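Local coordinates for protein hydroxyethylphosphonate dioxygenase (Streptomyces albus, PDB 6B9R) that probably converts 2-hydroxyethylphosphonate to hydroxymethylphosphonate in an oxygen-dependent reaction at a bound iron centre, at residues R90-E102 and G106-R118. Numbering follows the deposited sequence.
Sequences RVKESEASSRIIE and GPYYEYRDTAMSR. With 2HE ((2-hydroxyethyl)phosphonic acid), chain F.
The Arg99 guanidinium has CB of Tyr111 over one face and the carbonyl of Ser97 at its edge, where NE and NH2 grip one oxygen. NH2 also makes a salt bridge to Asp113 OD1 (2.9 Å), the two planes turned 41° apart. Over one face of the Arg112 guanidinium lies CG of Glu95 (3.7 Å from NH1); Glu110 OE2 sits at its edge. The Tyr111 ring receives CD1 of Ile101 at CE1, and Tyr111 OH makes a very short hydrogen bond to O2 of the bound phosphonate (2.5 Å), which lies in the ring plane.

With CG of Glu110 anti to its backbone N (chi1 -180°), Ser98 OG donates a hydrogen bond to Glu110 OE2 (2.6 Å) on the anti side of the carboxylate, while Arg112 NE approaches from above the carboxylate plane. Replacing Glu110 with an alanine would probably deprive Arg112 of its salt-bridge mate and let the Ser98 hydroxyl turn.

The antiparallel hairpin of 99-102 and 106-113 carries Arg99, Ile101 and Tyr111 on one face and Glu110 on the other. At its classic bulge, Ile101 O accepts from both Tyr108 N and Tyr109 N. Arg99 also pairs with Glu125, and Asp113 with Arg30 of the second subunit. The chemistry thus sets a substrate-binding tyrosine beside charges reaching the second subunit, consistent with a pocket near the dimer interface.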
loop_
_atom_site.group_PDB
_atom_site.type_symbol
_atom_site.label_atom_id
_atom_site.label_comp_id
_atom_site.label_asym_id
_atom_site.label_seq_id
_atom_site.Cartn_x
_atom_site.Cartn_y
_atom_site.Cartn_z
ATOM N N ARG A 90 8.250 29.613 -1.292
ATOM C CA ARG A 90 9.124 30.676 -1.770
ATOM C C ARG A 90 10.534 30.538 -1.200
ATOM O O ARG A 90 10.729 30.040 -0.087
ATOM C CB ARG A 90 8.574 32.059 -1.393
ATOM C CG ARG A 90 7.118 32.303 -1.782
ATOM C CD ARG A 90 6.919 32.181 -3.279
ATOM N NE ARG A 90 5.522 32.382 -3.654
ATOM C CZ ARG A 90 5.060 32.244 -4.893
ATOM N NH1 ARG A 90 5.889 31.897 -5.866
ATOM N NH2 ARG A 90 3.772 32.441 -5.154
ATOM N N VAL A 91 11.507 31.032 -1.966
ATOM C CA VAL A 91 12.903 31.132 -1.551
ATOM C C VAL A 91 13.034 31.658 -0.132
ATOM O O VAL A 91 13.791 31.107 0.676
ATOM C CB VAL A 91 13.692 32.045 -2.506
ATOM C CG1 VAL A 91 15.065 32.360 -1.929
ATOM C CG2 VAL A 91 13.823 31.400 -3.840
ATOM N N LYS A 92 12.309 32.743 0.170
ATOM C CA LYS A 92 12.365 33.325 1.508
ATOM C C LYS A 92 11.984 32.306 2.574
ATOM O O LYS A 92 12.608 32.249 3.641
ATOM C CB LYS A 92 11.443 34.545 1.582
ATOM C CG LYS A 92 11.361 35.193 2.951
ATOM N N GLU A 93 10.952 31.501 2.314
ATOM C CA GLU A 93 10.581 30.472 3.278
ATOM C C GLU A 93 11.651 29.394 3.358
ATOM O O GLU A 93 11.973 28.905 4.448
ATOM C CB GLU A 93 9.233 29.858 2.910
ATOM C CG GLU A 93 8.116 30.866 2.690
ATOM C CD GLU A 93 6.842 30.183 2.239
ATOM O OE1 GLU A 93 6.075 29.724 3.116
ATOM O OE2 GLU A 93 6.625 30.064 1.014
ATOM N N SER A 94 12.211 29.002 2.211
ATOM C CA SER A 94 13.273 28.007 2.233
ATOM C C SER A 94 14.470 28.506 3.033
ATOM O O SER A 94 15.041 27.765 3.844
ATOM C CB SER A 94 13.677 27.647 0.803
ATOM O OG SER A 94 12.622 26.941 0.161
ATOM N N GLU A 95 14.852 29.764 2.832
ATOM C CA GLU A 95 15.982 30.314 3.578
ATOM C C GLU A 95 15.686 30.406 5.068
ATOM O O GLU A 95 16.589 30.205 5.886
ATOM C CB GLU A 95 16.353 31.689 3.021
ATOM C CG GLU A 95 16.977 31.628 1.634
ATOM C CD GLU A 95 17.116 32.991 1.007
ATOM O OE1 GLU A 95 16.628 33.965 1.620
ATOM O OE2 GLU A 95 17.702 33.089 -0.098
ATOM N N ALA A 96 14.438 30.700 5.439
ATOM C CA ALA A 96 14.090 30.782 6.852
ATOM C C ALA A 96 14.208 29.429 7.539
ATOM O O ALA A 96 14.409 29.372 8.755
ATOM C CB ALA A 96 12.670 31.334 7.019
ATOM N N SER A 97 14.061 28.337 6.788
ATOM C CA SER A 97 14.196 26.983 7.312
ATOM C C SER A 97 15.650 26.525 7.435
ATOM O O SER A 97 15.884 25.350 7.738
ATOM C CB SER A 97 13.444 26.004 6.403
ATOM O OG SER A 97 14.191 25.795 5.214
ATOM N N SER A 98 16.614 27.412 7.198
ATOM C CA SER A 98 18.013 27.013 7.090
ATOM C C SER A 98 18.522 26.342 8.362
ATOM O O SER A 98 18.263 26.802 9.477
ATOM C CB SER A 98 18.881 28.235 6.788
ATOM O OG SER A 98 20.254 27.920 6.913
ATOM N N ARG A 99 19.273 25.255 8.174
ATOM C CA ARG A 99 20.014 24.573 9.226
ATOM C C ARG A 99 21.425 24.314 8.726
ATOM O O ARG A 99 21.609 23.768 7.633
ATOM C CB ARG A 99 19.372 23.236 9.612
ATOM C CG ARG A 99 18.187 23.335 10.531
ATOM C CD ARG A 99 17.105 22.361 10.109
ATOM N NE ARG A 99 16.510 22.789 8.851
ATOM C CZ ARG A 99 16.354 22.026 7.777
ATOM N NH1 ARG A 99 16.736 20.752 7.791
ATOM N NH2 ARG A 99 15.800 22.546 6.690
ATOM N N ILE A 100 22.417 24.699 9.517
ATOM C CA ILE A 100 23.811 24.374 9.242
ATOM C C ILE A 100 24.225 23.306 10.235
ATOM O O ILE A 100 24.014 23.462 11.443
ATOM C CB ILE A 100 24.721 25.609 9.348
ATOM C CG1 ILE A 100 24.384 26.608 8.242
ATOM C CG2 ILE A 100 26.186 25.189 9.280
ATOM C CD1 ILE A 100 24.937 27.981 8.473
ATOM N N ILE A 101 24.789 22.214 9.733
ATOM C CA ILE A 101 25.233 21.110 10.571
ATOM C C ILE A 101 26.724 20.917 10.360
ATOM O O ILE A 101 27.201 20.876 9.219
ATOM C CB ILE A 101 24.452 19.816 10.277
ATOM C CG1 ILE A 101 22.977 20.014 10.635
ATOM C CG2 ILE A 101 25.045 18.647 11.058
ATOM C CD1 ILE A 101 22.162 18.739 10.653
ATOM N N GLU A 102 27.457 20.825 11.466
ATOM C CA GLU A 102 28.891 20.624 11.438
ATOM C C GLU A 102 29.198 19.139 11.535
ATOM O O GLU A 102 28.490 18.386 12.210
ATOM C CB GLU A 102 29.566 21.369 12.591
ATOM C CG GLU A 102 29.162 22.825 12.704
ATOM C CD GLU A 102 30.197 23.651 13.445
ATOM O OE1 GLU A 102 30.219 24.887 13.257
ATOM O OE2 GLU A 102 30.995 23.063 14.207
ATOM N N GLY A 106 33.787 21.193 11.664
ATOM C CA GLY A 106 33.424 22.394 10.952
ATOM C C GLY A 106 32.101 22.238 10.231
ATOM O O GLY A 106 31.603 21.122 10.049
ATOM N N PRO A 107 31.497 23.357 9.826
ATOM C CA PRO A 107 30.262 23.288 9.030
ATOM C C PRO A 107 30.444 22.382 7.824
ATOM O O PRO A 107 31.465 22.431 7.136
ATOM C CB PRO A 107 30.026 24.745 8.615
ATOM C CG PRO A 107 30.739 25.558 9.659
ATOM C CD PRO A 107 31.946 24.745 10.044
ATOM N N TYR A 108 29.457 21.532 7.582
ATOM C CA TYR A 108 29.549 20.534 6.525
ATOM C C TYR A 108 28.438 20.657 5.495
ATOM O O TYR A 108 28.708 20.574 4.294
ATOM C CB TYR A 108 29.552 19.119 7.143
ATOM C CG TYR A 108 30.105 18.053 6.221
ATOM C CD1 TYR A 108 31.466 17.754 6.209
ATOM C CD2 TYR A 108 29.272 17.368 5.342
ATOM C CE1 TYR A 108 31.980 16.788 5.358
ATOM C CE2 TYR A 108 29.774 16.403 4.485
ATOM C CZ TYR A 108 31.131 16.119 4.492
ATOM O OH TYR A 108 31.630 15.154 3.639
ATOM N N TYR A 109 27.199 20.881 5.934
ATOM C CA TYR A 109 26.063 21.103 5.049
ATOM C C TYR A 109 25.247 22.281 5.568
ATOM O O TYR A 109 25.173 22.511 6.776
ATOM C CB TYR A 109 25.113 19.899 4.990
ATOM C CG TYR A 109 25.645 18.603 4.419
ATOM C CD1 TYR A 109 26.390 18.573 3.245
ATOM C CD2 TYR A 109 25.351 17.394 5.039
ATOM C CE1 TYR A 109 26.846 17.375 2.725
ATOM C CE2 TYR A 109 25.801 16.195 4.529
ATOM C CZ TYR A 109 26.547 16.188 3.370
ATOM O OH TYR A 109 26.990 14.986 2.867
ATOM N N GLU A 110 24.633 23.022 4.651
ATOM C CA GLU A 110 23.483 23.858 4.982
ATOM C C GLU A 110 22.254 23.265 4.317
ATOM O O GLU A 110 22.248 23.069 3.094
ATOM C CB GLU A 110 23.645 25.312 4.522
ATOM C CG GLU A 110 22.407 26.153 4.898
ATOM C CD GLU A 110 22.397 27.565 4.324
ATOM O OE1 GLU A 110 23.299 27.905 3.540
ATOM O OE2 GLU A 110 21.466 28.331 4.665
ATOM N N TYR A 111 21.227 22.986 5.123
ATOM C CA TYR A 111 19.961 22.427 4.663
ATOM C C TYR A 111 18.894 23.511 4.575
ATOM O O TYR A 111 18.820 24.393 5.436
ATOM C CB TYR A 111 19.434 21.349 5.612
ATOM C CG TYR A 111 20.297 20.139 5.859
ATOM C CD1 TYR A 111 21.275 20.152 6.845
ATOM C CD2 TYR A 111 20.092 18.960 5.149
ATOM C CE1 TYR A 111 22.045 19.034 7.102
ATOM C CE2 TYR A 111 20.863 17.833 5.397
ATOM C CZ TYR A 111 21.837 17.879 6.376
ATOM O OH TYR A 111 22.598 16.765 6.639
ATOM N N ARG A 112 18.044 23.415 3.555
ATOM C CA ARG A 112 16.869 24.272 3.427
ATOM C C ARG A 112 15.695 23.423 2.958
ATOM O O ARG A 112 15.832 22.664 1.992
ATOM C CB ARG A 112 17.123 25.426 2.435
ATOM C CG ARG A 112 18.155 26.434 2.920
ATOM C CD ARG A 112 18.329 27.586 1.942
ATOM N NE ARG A 112 19.510 28.378 2.263
ATOM C CZ ARG A 112 20.094 29.219 1.413
ATOM N NH1 ARG A 112 19.606 29.381 0.188
ATOM N NH2 ARG A 112 21.171 29.895 1.790
ATOM N N ASP A 113 14.550 23.541 3.636
ATOM C CA ASP A 113 13.348 22.884 3.144
ATOM C C ASP A 113 12.908 23.482 1.822
ATOM O O ASP A 113 13.044 24.688 1.585
ATOM C CB ASP A 113 12.177 23.038 4.116
ATOM C CG ASP A 113 12.436 22.415 5.462
ATOM O OD1 ASP A 113 13.298 21.529 5.570
ATOM O OD2 ASP A 113 11.764 22.836 6.414
ATOM N N THR A 114 12.328 22.634 0.975
ATOM C CA THR A 114 11.537 23.064 -0.170
ATOM C C THR A 114 10.136 22.447 -0.050
ATOM O O THR A 114 9.786 21.866 0.983
ATOM C CB THR A 114 12.249 22.724 -1.486
ATOM O OG1 THR A 114 12.460 21.317 -1.589
ATOM C CG2 THR A 114 13.598 23.421 -1.545
ATOM N N ALA A 115 9.329 22.592 -1.101
ATOM C CA ALA A 115 7.890 22.354 -0.981
ATOM C C ALA A 115 7.589 20.930 -0.523
ATOM O O ALA A 115 8.063 19.961 -1.118
ATOM C CB ALA A 115 7.193 22.635 -2.314
ATOM N N MET A 116 6.777 20.819 0.532
ATOM C CA MET A 116 6.379 19.547 1.123
ATOM C C MET A 116 4.888 19.575 1.414
ATOM O O MET A 116 4.253 20.632 1.385
ATOM C CB MET A 116 7.111 19.269 2.431
ATOM C CG MET A 116 8.509 18.880 2.256
ATOM S SD MET A 116 9.333 18.460 3.784
ATOM C CE MET A 116 9.962 20.062 4.273
ATOM N N SER A 117 4.343 18.404 1.753
ATOM C CA SER A 117 2.924 18.297 2.063
ATOM C C SER A 117 2.668 17.103 2.969
ATOM O O SER A 117 3.309 16.057 2.830
ATOM C CB SER A 117 2.087 18.152 0.788
ATOM O OG SER A 117 0.727 17.866 1.087
ATOM N N ARG A 118 1.699 17.257 3.879
ATOM C CA ARG A 118 1.248 16.134 4.693
ATOM C C ARG A 118 0.511 15.081 3.876
ATOM O O ARG A 118 0.218 14.001 4.401
ATOM C CB ARG A 118 0.363 16.657 5.815
ATOM C CG ARG A 118 1.134 17.534 6.805
ATOM C CD ARG A 118 0.181 18.280 7.741
ATOM N NE ARG A 118 0.891 19.216 8.618
ATOM C CZ ARG A 118 1.293 20.433 8.258
ATOM N NH1 ARG A 118 1.073 20.866 7.028
ATOM N NH2 ARG A 118 1.904 21.225 9.133
HETATM O O3 2HE F . 21.559 12.604 4.017
HETATM P P 2HE F . 22.538 13.629 4.468
HETATM O O1 2HE F . 23.762 12.929 5.245
HETATM O O2 2HE F . 21.842 14.726 5.430
HETATM C CA 2HE F . 23.137 14.420 2.958
HETATM C CB 2HE F . 21.942 14.561 2.019
HETATM O O4 2HE F . 21.621 13.314 1.381
#